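Local coordinates for protein Lysine/ornithine decarboxylase (PDB 5GJN) that decarboxylates both L-lysine and L-ornithine, giving cadaverine and putrescine, as a pyridoxal 5'-phosphate-dependent homodimeric enzyme, at residues 132-137 with 175-180; 158-163 with 209-214; 23-28 with 368-373. All coordinates share one frame; numbering follows the deposited sequence.

From the N terminus, the chain first passes through 23-28, where strand 22-25 gives way to helix 27-40; this segment pairs with 368-373, almost at the end of the model, so contact 3 closes a loop around nearly the whole chain. Contacts 1 and 2 are both nested inside it. They cross each other: strand 132-137 is followed by helical segment 158-163, then by its own partner 175-180, and last by 209-214. Their centres lie about 8 Å apart within the pyridoxal-binding barrel, contact 1 pairing two barrel strands and contact 2 packing helix 159-168 against the loop that leads into the neighbouring strand 213-215. Contact 3 belongs to the separate mixed sheet, about 34 Å from contact 1 between centres.

Contact 1. Residues 132-137 with 175-180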
ATOM      1  N   ASP A 132      31.900  -8.214   5.172  1.00 36.27           N
ATOM      2  CA  ASP A 132      32.328  -7.319   4.105  1.00 33.32           C
ATOM      3  C   ASP A 132      31.359  -6.160   3.975  1.00 34.07           C
ATOM      4  O   ASP A 132      30.160  -6.384   3.908  1.00 34.81           O
ATOM      5  CB  ASP A 132      32.358  -8.087   2.833  1.00 35.62           C
ATOM      6  CG  ASP A 132      33.294  -9.286   2.900  1.00 40.60           C
ATOM      7  OD1 ASP A 132      34.433  -9.161   3.386  1.00 37.63           O
ATOM      8  OD2 ASP A 132      32.917 -10.306   2.370  1.00 40.83           O
ATOM      9  N   VAL A 133      31.867  -4.929   3.950  1.00 30.69           N
ATOM     10  CA  VAL A 133      31.033  -3.707   3.852  1.00 30.82           C
ATOM     11  C   VAL A 133      31.424  -2.868   2.647  1.00 31.74           C
ATOM     12  O   VAL A 133      32.616  -2.767   2.270  1.00 32.26           O
ATOM     13  CB  VAL A 133      31.048  -2.851   5.132  1.00 32.10           C
ATOM     14  CG1 VAL A 133      30.517  -3.655   6.306  1.00 33.92           C
ATOM     15  CG2 VAL A 133      32.399  -2.266   5.410  1.00 30.30           C
ATOM     16  N   LEU A 134      30.405  -2.353   1.973  1.00 31.83           N
ATOM     17  CA  LEU A 134      30.571  -1.374   0.934  1.00 30.35           C
ATOM     18  C   LEU A 134      29.927  -0.074   1.421  1.00 32.16           C
ATOM     19  O   LEU A 134      28.795  -0.060   1.920  1.00 29.98           O
ATOM     20  CB  LEU A 134      29.939  -1.807  -0.377  1.00 34.08           C
ATOM     21  CG  LEU A 134      30.460  -3.023  -1.164  1.00 39.01           C
ATOM     22  CD1 LEU A 134      30.228  -4.267  -0.414  1.00 46.53           C
ATOM     23  CD2 LEU A 134      29.618  -3.092  -2.447  1.00 39.67           C
ATOM     24  N   VAL A 135      30.640   1.030   1.256  1.00 29.82           N
ATOM     25  CA  VAL A 135      30.083   2.309   1.611  1.00 29.24           C
ATOM     26  C   VAL A 135      29.328   2.854   0.431  1.00 28.51           C
ATOM     27  O   VAL A 135      29.821   2.903  -0.711  1.00 31.35           O
ATOM     28  CB  VAL A 135      31.186   3.316   2.159  1.00 31.48           C
ATOM     29  CG1 VAL A 135      32.295   3.677   1.168  1.00 33.44           C
ATOM     30  CG2 VAL A 135      30.556   4.581   2.709  1.00 36.75           C
ATOM     31  N   ARG A 136      28.140   3.324   0.709  1.00 30.83           N
ATOM     32  CA  ARG A 136      27.332   3.967  -0.288  1.00 35.68           C
ATOM     33  C   ARG A 136      27.648   5.460  -0.343  1.00 36.76           C
ATOM     34  O   ARG A 136      27.504   6.134   0.670  1.00 33.10           O
ATOM     35  CB  ARG A 136      25.879   3.745   0.081  1.00 34.52           C
ATOM     36  CG  ARG A 136      24.945   4.093  -1.009  1.00 46.13           C
ATOM     37  CD  ARG A 136      23.559   3.978  -0.454  1.00 59.48           C
ATOM     38  NE  ARG A 136      22.710   4.513  -1.490  1.00 68.76           N
ATOM     39  CZ  ARG A 136      21.542   4.017  -1.841  1.00 69.52           C
ATOM     40  NH1 ARG A 136      21.059   2.930  -1.236  1.00 63.92           N
ATOM     41  NH2 ARG A 136      20.880   4.614  -2.835  1.00 67.47           N
ATOM     42  N   ILE A 137      28.077   5.953  -1.503  1.00 37.63           N
ATOM     43  CA  ILE A 137      28.374   7.383  -1.691  1.00 41.42           C
ATOM     44  C   ILE A 137      27.235   8.105  -2.429  1.00 45.72           C
ATOM     45  O   ILE A 137      26.653   7.550  -3.341  1.00 37.81           O
ATOM     46  CB  ILE A 137      29.739   7.624  -2.364  1.00 38.82           C
ATOM     47  CG1 ILE A 137      29.846   7.090  -3.830  1.00 42.51           C
ATOM     48  CG2 ILE A 137      30.837   6.977  -1.547  1.00 41.39           C
ATOM     49  CD1 ILE A 137      31.151   7.460  -4.542  1.00 39.28           C
ATOM     50  N   GLY A 175      34.485  -2.246  -0.412  1.00 31.63           N
ATOM     51  CA  GLY A 175      34.214  -1.399  -1.568  1.00 33.55           C
ATOM     52  C   GLY A 175      33.216  -0.299  -1.419  1.00 33.68           C
ATOM     53  O   GLY A 175      32.992   0.247  -0.321  1.00 33.63           O
ATOM     54  N   ILE A 176      32.707   0.107  -2.566  1.00 31.81           N
ATOM     55  CA  ILE A 176      31.914   1.297  -2.698  1.00 29.22           C
ATOM     56  C   ILE A 176      30.727   0.999  -3.583  1.00 28.98           C
ATOM     57  O   ILE A 176      30.835   0.253  -4.527  1.00 31.31           O
ATOM     58  CB  ILE A 176      32.762   2.426  -3.327  1.00 31.19           C
ATOM     59  CG1 ILE A 176      33.871   2.858  -2.377  1.00 31.55           C
ATOM     60  CG2 ILE A 176      31.912   3.609  -3.742  1.00 32.23           C
ATOM     61  CD1 ILE A 176      34.877   3.793  -2.994  1.00 34.68           C
ATOM     62  N   CYS A 177      29.593   1.595  -3.280  1.00 32.32           N
ATOM     63  CA  CYS A 177      28.509   1.596  -4.227  1.00 34.90           C
ATOM     64  C   CYS A 177      27.869   2.946  -4.365  1.00 38.60           C
ATOM     65  O   CYS A 177      27.920   3.765  -3.470  1.00 37.49           O
ATOM     66  CB  CYS A 177      27.473   0.540  -3.916  1.00 48.71           C
ATOM     67  SG  CYS A 177      26.962   0.489  -2.221  1.00 52.82           S
ATOM     68  N   PHE A 178      27.291   3.163  -5.527  1.00 33.49           N
ATOM     69  CA  PHE A 178      26.599   4.385  -5.830  1.00 39.71           C
ATOM     70  C   PHE A 178      25.353   4.095  -6.640  1.00 39.99           C
ATOM     71  O   PHE A 178      25.205   3.034  -7.215  1.00 34.62           O
ATOM     72  CB  PHE A 178      27.506   5.396  -6.537  1.00 34.67           C
ATOM     73  CG  PHE A 178      28.126   4.895  -7.804  1.00 38.48           C
ATOM     74  CD1 PHE A 178      27.402   4.846  -8.971  1.00 41.83           C
ATOM     75  CD2 PHE A 178      29.443   4.509  -7.835  1.00 37.43           C
ATOM     76  CE1 PHE A 178      27.972   4.404 -10.145  1.00 41.67           C
ATOM     77  CE2 PHE A 178      30.018   4.063  -9.001  1.00 38.26           C
ATOM     78  CZ  PHE A 178      29.285   4.008 -10.160  1.00 39.40           C
ATOM     79  N   HIS A 179      24.448   5.051  -6.643  1.00 37.56           N
ATOM     80  CA  HIS A 179      23.225   4.978  -7.441  1.00 40.22           C
ATOM     81  C   HIS A 179      23.120   6.240  -8.257  1.00 40.58           C
ATOM     82  O   HIS A 179      23.049   7.278  -7.677  1.00 41.26           O
ATOM     83  CB  HIS A 179      21.986   4.796  -6.525  1.00 50.09           C
ATOM     84  CG  HIS A 179      22.031   3.538  -5.691  1.00 63.74           C
ATOM     85  ND1 HIS A 179      21.143   2.496  -5.858  1.00 73.24           N
ATOM     86  CD2 HIS A 179      22.893   3.133  -4.715  1.00 72.36           C
ATOM     87  CE1 HIS A 179      21.432   1.524  -5.008  1.00 69.29           C
ATOM     88  NE2 HIS A 179      22.498   1.878  -4.311  1.00 73.74           N
ATOM     89  N   VAL A 180      23.122   6.140  -9.576  1.00 31.97           N
ATOM     90  CA  VAL A 180      23.062   7.262 -10.501  1.00 43.13           C
ATOM     91  C   VAL A 180      22.084   7.063 -11.676  1.00 45.41           C
ATOM     92  O   VAL A 180      22.039   7.869 -12.585  1.00 53.21           O
ATOM     93  CB  VAL A 180      24.478   7.627 -11.039  1.00 51.39           C
ATOM     94  CG1 VAL A 180      25.406   7.968  -9.867  1.00 53.76           C
ATOM     95  CG2 VAL A 180      25.080   6.532 -11.917  1.00 45.59           C
TER
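Two neighbouring parallel strands of the pyridoxal-binding TIM-type barrel pair here, and beyond the pairing a guanidinium stacks on an imidazole at the C-terminal mouth of the barrel. Leu134, Val135 and Arg136 run in register with Gly175, Ile176 and Cys177. Gly175 O accepts from Val135 N at 2.9 Å, Val135 O from Cys177 N, and Cys177 O from Ile137 N, whereas the first rung, Gly175 N to Val133 O, is weak at 3.3 Å. The short strand segments are twisted by 40°.

Arg136 holds its chain extended from CG to NE, with CG opposite the backbone N (chi1 -167°), which carries the guanidinium past Cys177 as far as His179. There it lies flat over one face of the imidazole, the group centres 3.6 Å apart and the planes at 13°; NH2 sits over the rim, 3.1 Å from His179 CD2. An alanine here would lose this lid and is likely to leave the His179 ring freer to turn. The ring is about 7 Å from the side chain of Lys51, which by similarity carries the cofactor (not attached in this structure), consistent with the edge of the cofactor pocket.

Leu134 and Cys177 share the face of Arg136, with Leu134 CB 4.2 Å from Cys177 SG. On the other face, Val135 and Ile176 lie side by side, CG1 to CG1 4.0 Å. That second face is covered by Ala159 and Leu163 of helix 159-168, against Val135, and by Leu200 and Phe201 of helix 188-206, against Ile176, while Asp215 of strand 213-215 touches Leu134 and Cys177.

Contact 2. Residues 158-163 with 209-214; sequences EALDLL and MHLTDL
Leu163 and Leu160 of helix 159-168 meet Met209 and Leu211, which lie on the loop leading into strand 213-215, in a small, mainly apolar contact that buries 197 Å² and has no hydrogen bond between the segments. All four are buried.

The leucine-leucine packing is made at the ends of the side chains. Leu163 and Leu211 reach toward each other tip to tip, and Leu163 CD1 comes against both methyls of its partner, 3.9 Å from Leu211 CD1 and 4.0 Å from Leu211 CD2. Leu160 adds a looser touch from one turn earlier in the helix, its CD2 4.4 Å from Leu211 CD1.

The thioether makes the second group of contacts. Met209 is stretched through its middle bond (chi2 -176°) and bent at the last (chi3 -67°), bringing SD and CE onto the helix together. SD rests 3.8 Å from Leu163 CB, and CE lies 3.7 Å from the backbone carbonyl oxygen Leu160 O, so the methionine spans one helical turn.

Within the segments, Leu163 N bonds to Ala159 O, and Thr212 OG1 donates to Asp213 OD1 at 2.7 Å, nearly in line with the C-O bond. Glu158 OE1 forms a salt bridge with Arg277 of the second subunit, which places the helix beside the dimer partner.

The arrangement is that of a TIM-type barrel, in which helices pack outside parallel strands. Ala173 of strand 172-177 touches both Leu163 and Met209, Ala159 meets Ile137 of strand 132-138, and helix 188-206 closes the side, with Phe201 against Leu211 and Ala204 against Leu160.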
ATOM      1  N   GLU A 158      33.675  11.862   2.754  1.00 39.62           N
ATOM      2  CA  GLU A 158      33.576  11.098   3.986  1.00 39.06           C
ATOM      3  C   GLU A 158      33.752   9.572   3.808  1.00 43.64           C
ATOM      4  O   GLU A 158      33.871   8.855   4.777  1.00 35.76           O
ATOM      5  CB  GLU A 158      32.231  11.399   4.622  1.00 47.78           C
ATOM      6  CG  GLU A 158      32.113  11.084   6.092  1.00 56.68           C
ATOM      7  CD  GLU A 158      30.765  11.474   6.655  1.00 55.03           C
ATOM      8  OE1 GLU A 158      30.179  10.657   7.381  1.00 47.95           O
ATOM      9  OE2 GLU A 158      30.297  12.589   6.372  1.00 54.51           O
ATOM     10  N   ALA A 159      33.782   9.097   2.565  1.00 38.41           N
ATOM     11  CA  ALA A 159      33.660   7.676   2.255  1.00 36.36           C
ATOM     12  C   ALA A 159      34.738   6.809   2.822  1.00 32.98           C
ATOM     13  O   ALA A 159      34.455   5.797   3.474  1.00 34.41           O
ATOM     14  CB  ALA A 159      33.472   7.441   0.742  1.00 36.23           C
ATOM     15  N   LEU A 160      35.989   7.185   2.620  1.00 33.90           N
ATOM     16  CA  LEU A 160      37.087   6.397   3.112  1.00 36.30           C
ATOM     17  C   LEU A 160      37.222   6.436   4.669  1.00 34.78           C
ATOM     18  O   LEU A 160      37.631   5.453   5.243  1.00 35.95           O
ATOM     19  CB  LEU A 160      38.391   6.805   2.408  1.00 40.84           C
ATOM     20  CG  LEU A 160      38.369   6.684   0.859  1.00 41.38           C
ATOM     21  CD1 LEU A 160      39.638   7.170   0.173  1.00 48.87           C
ATOM     22  CD2 LEU A 160      38.133   5.246   0.437  1.00 40.95           C
ATOM     23  N   ASP A 161      36.906   7.552   5.323  1.00 39.05           N
ATOM     24  CA  ASP A 161      36.875   7.562   6.836  1.00 41.20           C
ATOM     25  C   ASP A 161      35.810   6.604   7.349  1.00 38.98           C
ATOM     26  O   ASP A 161      36.019   5.911   8.354  1.00 33.17           O
ATOM     27  CB  ASP A 161      36.563   8.956   7.390  1.00 43.87           C
ATOM     28  CG  ASP A 161      37.582  10.018   6.934  1.00 50.53           C
ATOM     29  OD1 ASP A 161      38.772   9.635   6.812  1.00 54.99           O
ATOM     30  OD2 ASP A 161      37.161  11.158   6.635  1.00 50.05           O
ATOM     31  N   LEU A 162      34.693   6.493   6.616  1.00 37.04           N
ATOM     32  CA  LEU A 162      33.666   5.535   7.056  1.00 38.68           C
ATOM     33  C   LEU A 162      34.166   4.131   6.931  1.00 36.39           C
ATOM     34  O   LEU A 162      33.998   3.378   7.870  1.00 36.58           O
ATOM     35  CB  LEU A 162      32.334   5.687   6.304  1.00 40.33           C
ATOM     36  CG  LEU A 162      31.534   6.850   6.817  1.00 46.23           C
ATOM     37  CD1 LEU A 162      30.547   7.279   5.759  1.00 48.38           C
ATOM     38  CD2 LEU A 162      30.838   6.386   8.080  1.00 46.90           C
ATOM     39  N   LEU A 163      34.741   3.778   5.775  1.00 34.29           N
ATOM     40  CA  LEU A 163      35.338   2.440   5.560  1.00 33.92           C
ATOM     41  C   LEU A 163      36.446   2.156   6.600  1.00 37.67           C
ATOM     42  O   LEU A 163      36.593   1.057   7.024  1.00 36.25           O
ATOM     43  CB  LEU A 163      35.955   2.289   4.141  1.00 35.49           C
ATOM     44  CG  LEU A 163      34.914   2.161   2.991  1.00 35.09           C
ATOM     45  CD1 LEU A 163      35.497   2.291   1.595  1.00 35.63           C
ATOM     46  CD2 LEU A 163      34.097   0.916   3.179  1.00 33.80           C
ATOM     47  N   MET A 209      43.812   0.091   3.182  1.00 44.72           N
ATOM     48  CA  MET A 209      42.664  -0.673   2.753  1.00 43.27           C
ATOM     49  C   MET A 209      42.926  -1.107   1.319  1.00 44.30           C
ATOM     50  O   MET A 209      43.702  -0.480   0.622  1.00 50.40           O
ATOM     51  CB  MET A 209      41.413   0.179   2.909  1.00 43.29           C
ATOM     52  CG  MET A 209      41.121   0.491   4.357  1.00 43.80           C
ATOM     53  SD  MET A 209      39.603   1.386   4.539  1.00 40.82           S
ATOM     54  CE  MET A 209      39.953   2.957   3.790  1.00 46.23           C
ATOM     55  N   HIS A 210      42.379  -2.244   0.922  1.00 42.38           N
ATOM     56  CA  HIS A 210      42.430  -2.645  -0.453  1.00 41.83           C
ATOM     57  C   HIS A 210      40.981  -2.955  -0.822  1.00 39.79           C
ATOM     58  O   HIS A 210      40.429  -3.940  -0.385  1.00 38.96           O
ATOM     59  CB  HIS A 210      43.380  -3.830  -0.621  1.00 45.25           C
ATOM     60  CG  HIS A 210      43.322  -4.440  -1.986  1.00 40.78           C
ATOM     61  ND1 HIS A 210      43.752  -3.780  -3.113  1.00 41.47           N
ATOM     62  CD2 HIS A 210      42.776  -5.593  -2.420  1.00 43.27           C
ATOM     63  CE1 HIS A 210      43.511  -4.510  -4.174  1.00 39.44           C
ATOM     64  NE2 HIS A 210      42.920  -5.616  -3.782  1.00 42.38           N
ATOM     65  N   LEU A 211      40.374  -2.142  -1.669  1.00 33.41           N
ATOM     66  CA  LEU A 211      38.945  -2.324  -1.983  1.00 32.43           C
ATOM     67  C   LEU A 211      38.885  -3.259  -3.155  1.00 32.61           C
ATOM     68  O   LEU A 211      39.733  -3.188  -4.031  1.00 35.00           O
ATOM     69  CB  LEU A 211      38.338  -0.965  -2.300  1.00 32.41           C
ATOM     70  CG  LEU A 211      38.521   0.065  -1.160  1.00 32.48           C
ATOM     71  CD1 LEU A 211      37.706   1.298  -1.464  1.00 37.16           C
ATOM     72  CD2 LEU A 211      38.061  -0.492   0.178  1.00 33.85           C
ATOM     73  N   THR A 212      37.921  -4.157  -3.174  1.00 36.00           N
ATOM     74  CA  THR A 212      37.828  -5.203  -4.207  1.00 33.07           C
ATOM     75  C   THR A 212      36.556  -5.251  -5.037  1.00 34.56           C
ATOM     76  O   THR A 212      36.541  -5.883  -6.080  1.00 33.73           O
ATOM     77  CB  THR A 212      37.988  -6.621  -3.623  1.00 35.74           C
ATOM     78  OG1 THR A 212      36.977  -6.772  -2.669  1.00 34.60           O
ATOM     79  CG2 THR A 212      39.373  -6.875  -2.986  1.00 42.60           C
ATOM     80  N   ASP A 213      35.485  -4.611  -4.586  1.00 32.45           N
ATOM     81  CA  ASP A 213      34.210  -4.669  -5.191  1.00 31.08           C
ATOM     82  C   ASP A 213      33.592  -3.271  -5.348  1.00 31.84           C
ATOM     83  O   ASP A 213      33.706  -2.396  -4.454  1.00 31.05           O
ATOM     84  CB  ASP A 213      33.266  -5.485  -4.313  1.00 33.43           C
ATOM     85  CG  ASP A 213      33.557  -6.995  -4.358  1.00 32.52           C
ATOM     86  OD1 ASP A 213      34.568  -7.336  -3.785  1.00 35.30           O
ATOM     87  OD2 ASP A 213      32.776  -7.742  -4.992  1.00 32.93           O
ATOM     88  N   LEU A 214      32.953  -3.064  -6.475  1.00 31.18           N
ATOM     89  CA  LEU A 214      32.271  -1.781  -6.813  1.00 28.95           C
ATOM     90  C   LEU A 214      30.902  -2.057  -7.314  1.00 30.89           C
ATOM     91  O   LEU A 214      30.682  -2.948  -8.166  1.00 31.30           O
ATOM     92  CB  LEU A 214      33.070  -1.097  -7.947  1.00 35.20           C
ATOM     93  CG  LEU A 214      32.505   0.216  -8.519  1.00 35.29           C
ATOM     94  CD1 LEU A 214      32.481   1.263  -7.425  1.00 35.66           C
ATOM     95  CD2 LEU A 214      33.416   0.671  -9.649  1.00 34.18           C
TER

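Contact 3. Residues 23-28 with 368-373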
ATOM      1  N   LEU A  23      -2.129 -11.012 -12.775  1.00 34.53           N
ATOM      2  CA  LEU A  23      -0.950 -10.588 -13.475  1.00 34.01           C
ATOM      3  C   LEU A  23      -0.414 -11.851 -14.167  1.00 35.07           C
ATOM      4  O   LEU A  23      -0.578 -12.952 -13.655  1.00 38.45           O
ATOM      5  CB  LEU A  23       0.118 -10.098 -12.505  1.00 36.22           C
ATOM      6  CG  LEU A  23      -0.211  -8.814 -11.747  1.00 36.78           C
ATOM      7  CD1 LEU A  23       0.387  -8.806 -10.369  1.00 43.47           C
ATOM      8  CD2 LEU A  23       0.258  -7.627 -12.524  1.00 39.39           C
ATOM      9  N   VAL A  24       0.243 -11.658 -15.296  1.00 34.50           N
ATOM     10  CA  VAL A  24       0.830 -12.779 -16.034  1.00 36.06           C
ATOM     11  C   VAL A  24       2.275 -12.455 -16.304  1.00 31.12           C
ATOM     12  O   VAL A  24       2.594 -11.399 -16.896  1.00 38.89           O
ATOM     13  CB  VAL A  24       0.054 -13.027 -17.351  1.00 40.30           C
ATOM     14  CG1 VAL A  24       0.746 -14.129 -18.145  1.00 43.31           C
ATOM     15  CG2 VAL A  24      -1.380 -13.403 -17.025  1.00 41.76           C
ATOM     16  N   ALA A  25       3.159 -13.299 -15.806  1.00 35.97           N
ATOM     17  CA  ALA A  25       4.604 -13.025 -15.901  1.00 33.05           C
ATOM     18  C   ALA A  25       5.169 -14.034 -16.937  1.00 36.25           C
ATOM     19  O   ALA A  25       4.804 -15.224 -16.879  1.00 36.61           O
ATOM     20  CB  ALA A  25       5.261 -13.249 -14.601  1.00 33.72           C
ATOM     21  N   SER A  26       6.003 -13.498 -17.832  1.00 36.94           N
ATOM     22  CA  SER A  26       6.775 -14.222 -18.810  1.00 40.81           C
ATOM     23  C   SER A  26       8.180 -14.441 -18.354  1.00 35.85           C
ATOM     24  O   SER A  26       8.995 -13.556 -18.383  1.00 33.76           O
ATOM     25  CB  SER A  26       6.761 -13.486 -20.174  1.00 41.62           C
ATOM     26  OG  SER A  26       7.729 -14.041 -21.042  1.00 39.66           O
ATOM     27  N   LEU A  27       8.456 -15.647 -17.903  1.00 38.06           N
ATOM     28  CA  LEU A  27       9.795 -16.044 -17.534  1.00 40.01           C
ATOM     29  C   LEU A  27      10.815 -15.884 -18.676  1.00 42.14           C
ATOM     30  O   LEU A  27      11.943 -15.399 -18.455  1.00 36.77           O
ATOM     31  CB  LEU A  27       9.807 -17.417 -16.951  1.00 37.34           C
ATOM     32  CG  LEU A  27       8.973 -17.598 -15.678  1.00 42.14           C
ATOM     33  CD1 LEU A  27       9.114 -19.020 -15.168  1.00 42.56           C
ATOM     34  CD2 LEU A  27       9.417 -16.606 -14.586  1.00 39.49           C
ATOM     35  N   ASP A  28      10.370 -16.128 -19.896  1.00 41.83           N
ATOM     36  CA  ASP A  28      11.235 -15.956 -21.070  1.00 42.92           C
ATOM     37  C   ASP A  28      11.614 -14.524 -21.234  1.00 39.65           C
ATOM     38  O   ASP A  28      12.727 -14.250 -21.654  1.00 38.77           O
ATOM     39  CB  ASP A  28      10.551 -16.430 -22.362  1.00 50.07           C
ATOM     40  CG  ASP A  28      10.549 -17.958 -22.523  1.00 49.36           C
ATOM     41  OD1 ASP A  28      11.057 -18.731 -21.670  1.00 45.75           O
ATOM     42  OD2 ASP A  28       9.993 -18.369 -23.550  1.00 55.97           O
ATOM     43  N   THR A 368       0.170 -13.567  -9.328  1.00 33.08           N
ATOM     44  CA  THR A 368       0.975 -13.506 -10.496  1.00 34.73           C
ATOM     45  C   THR A 368       1.027 -14.970 -11.027  1.00 38.32           C
ATOM     46  O   THR A 368       1.487 -15.831 -10.340  1.00 36.25           O
ATOM     47  CB  THR A 368       2.351 -12.960 -10.212  1.00 37.23           C
ATOM     48  OG1 THR A 368       2.274 -11.580  -9.813  1.00 35.12           O
ATOM     49  CG2 THR A 368       3.195 -13.051 -11.415  1.00 35.99           C
ATOM     50  N   ILE A 369       0.562 -15.148 -12.256  1.00 40.66           N
ATOM     51  CA  ILE A 369       0.425 -16.435 -12.965  1.00 41.68           C
ATOM     52  C   ILE A 369       1.612 -16.508 -13.917  1.00 38.95           C
ATOM     53  O   ILE A 369       1.951 -15.533 -14.545  1.00 40.55           O
ATOM     54  CB  ILE A 369      -0.864 -16.388 -13.835  1.00 48.23           C
ATOM     55  CG1 ILE A 369      -2.111 -16.363 -12.935  1.00 51.73           C
ATOM     56  CG2 ILE A 369      -0.931 -17.450 -14.928  1.00 54.07           C
ATOM     57  CD1 ILE A 369      -2.075 -17.306 -11.771  1.00 50.59           C
ATOM     58  N   ILE A 370       2.212 -17.680 -14.010  1.00 39.61           N
ATOM     59  CA  ILE A 370       3.356 -17.900 -14.881  1.00 38.22           C
ATOM     60  C   ILE A 370       2.896 -18.351 -16.262  1.00 41.99           C
ATOM     61  O   ILE A 370       2.328 -19.426 -16.409  1.00 45.65           O
ATOM     62  CB  ILE A 370       4.303 -18.928 -14.289  1.00 42.14           C
ATOM     63  CG1 ILE A 370       4.637 -18.608 -12.799  1.00 43.94           C
ATOM     64  CG2 ILE A 370       5.548 -19.013 -15.184  1.00 42.57           C
ATOM     65  CD1 ILE A 370       5.158 -17.189 -12.642  1.00 42.82           C
ATOM     66  N   PHE A 371       3.193 -17.541 -17.247  1.00 41.50           N
ATOM     67  CA  PHE A 371       2.776 -17.745 -18.590  1.00 43.82           C
ATOM     68  C   PHE A 371       3.294 -19.068 -19.109  1.00 51.43           C
ATOM     69  O   PHE A 371       2.567 -19.767 -19.803  1.00 54.44           O
ATOM     70  CB  PHE A 371       3.318 -16.665 -19.471  1.00 38.13           C
ATOM     71  CG  PHE A 371       2.687 -16.604 -20.859  1.00 48.70           C
ATOM     72  CD1 PHE A 371       1.311 -16.473 -21.023  1.00 48.34           C
ATOM     73  CD2 PHE A 371       3.477 -16.690 -22.000  1.00 49.65           C
ATOM     74  CE1 PHE A 371       0.740 -16.383 -22.306  1.00 53.81           C
ATOM     75  CE2 PHE A 371       2.932 -16.607 -23.272  1.00 53.17           C
ATOM     76  CZ  PHE A 371       1.546 -16.456 -23.432  1.00 53.78           C
ATOM     77  N   GLU A 372       4.540 -19.393 -18.786  1.00 46.08           N
ATOM     78  CA  GLU A 372       5.172 -20.556 -19.376  1.00 46.20           C
ATOM     79  C   GLU A 372       4.505 -21.813 -18.881  1.00 50.37           C
ATOM     80  O   GLU A 372       4.647 -22.843 -19.505  1.00 55.64           O
ATOM     81  CB  GLU A 372       6.689 -20.644 -19.112  1.00 47.03           C
ATOM     82  CG  GLU A 372       7.555 -19.714 -19.966  1.00 44.65           C
ATOM     83  CD  GLU A 372       7.445 -18.234 -19.608  1.00 38.72           C
ATOM     84  OE1 GLU A 372       6.879 -17.905 -18.545  1.00 40.27           O
ATOM     85  OE2 GLU A 372       7.820 -17.400 -20.453  1.00 42.16           O
ATOM     86  N   ASP A 373       3.765 -21.743 -17.780  1.00 52.17           N
ATOM     87  CA  ASP A 373       2.991 -22.891 -17.339  1.00 52.18           C
ATOM     88  C   ASP A 373       1.584 -22.957 -17.936  1.00 51.90           C
ATOM     89  O   ASP A 373       0.828 -23.760 -17.486  1.00 49.26           O
ATOM     90  CB  ASP A 373       2.861 -22.924 -15.825  1.00 47.93           C
ATOM     91  CG  ASP A 373       4.187 -22.930 -15.147  1.00 51.46           C
ATOM     92  OD1 ASP A 373       5.149 -23.321 -15.793  1.00 52.41           O
ATOM     93  OD2 ASP A 373       4.261 -22.562 -13.979  1.00 56.97           O
TER
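Ala25, Leu27 and Ile370 form the apolar centre, with Thr368 beside them. Leu27 crosses Ile370, its CD1 3.6 Å from Ile370 CG2, while Ala25 CB meets the methyl Thr368 CG2 at 3.8 Å. Val265 of strand 265-275 touches Leu23 and Ala25, and Ile58 of helix 56-65 packs on Leu27. Val24 and Ile369 occupy the other face of the sheet; there Val24 CG1 approaches Phe371 CD1 obliquely at 3.8 Å, and Phe4 packs on the Phe371 ring edge-to-face.

Between the two faces, strands 22-25 and 368-370 pair in parallel, near the two ends of the chain, in the mixed sheet that class-II decarboxylases of this family carry beside their barrel. Ile369 N bonds to Leu23 O, Ala25 N to Ile369 O and Phe371 N to Ala25 O, each nearly straight at the hydrogen; the last reaches 173°. Past the strands, one segment enters helix 27-40 and the other a 3-10 turn.

At this polar edge, the Glu372 carboxylate accepts the first amides of the new helix. With CG opposite the carbonyl carbon (chi1 -77°) and a bend at chi2 (71°), the side chain folds over them: OE1 accepts from Leu27 N at 2.8 Å and OE2 from Asp28 N at 2.9 Å, both donors standing above the carboxylate plane. Ser26, at the N-cap, adds a weak bond from OG to Glu372 OE2, its stronger partner being Lys29 N. The helix start would probably stabilise the negative charge of Glu372, although Asp28 OD1 lies only 3.7 Å from Glu372 OE2; Asp28 OD2 is hydrogen-bonded to Tyr377 OH of helix 375-379.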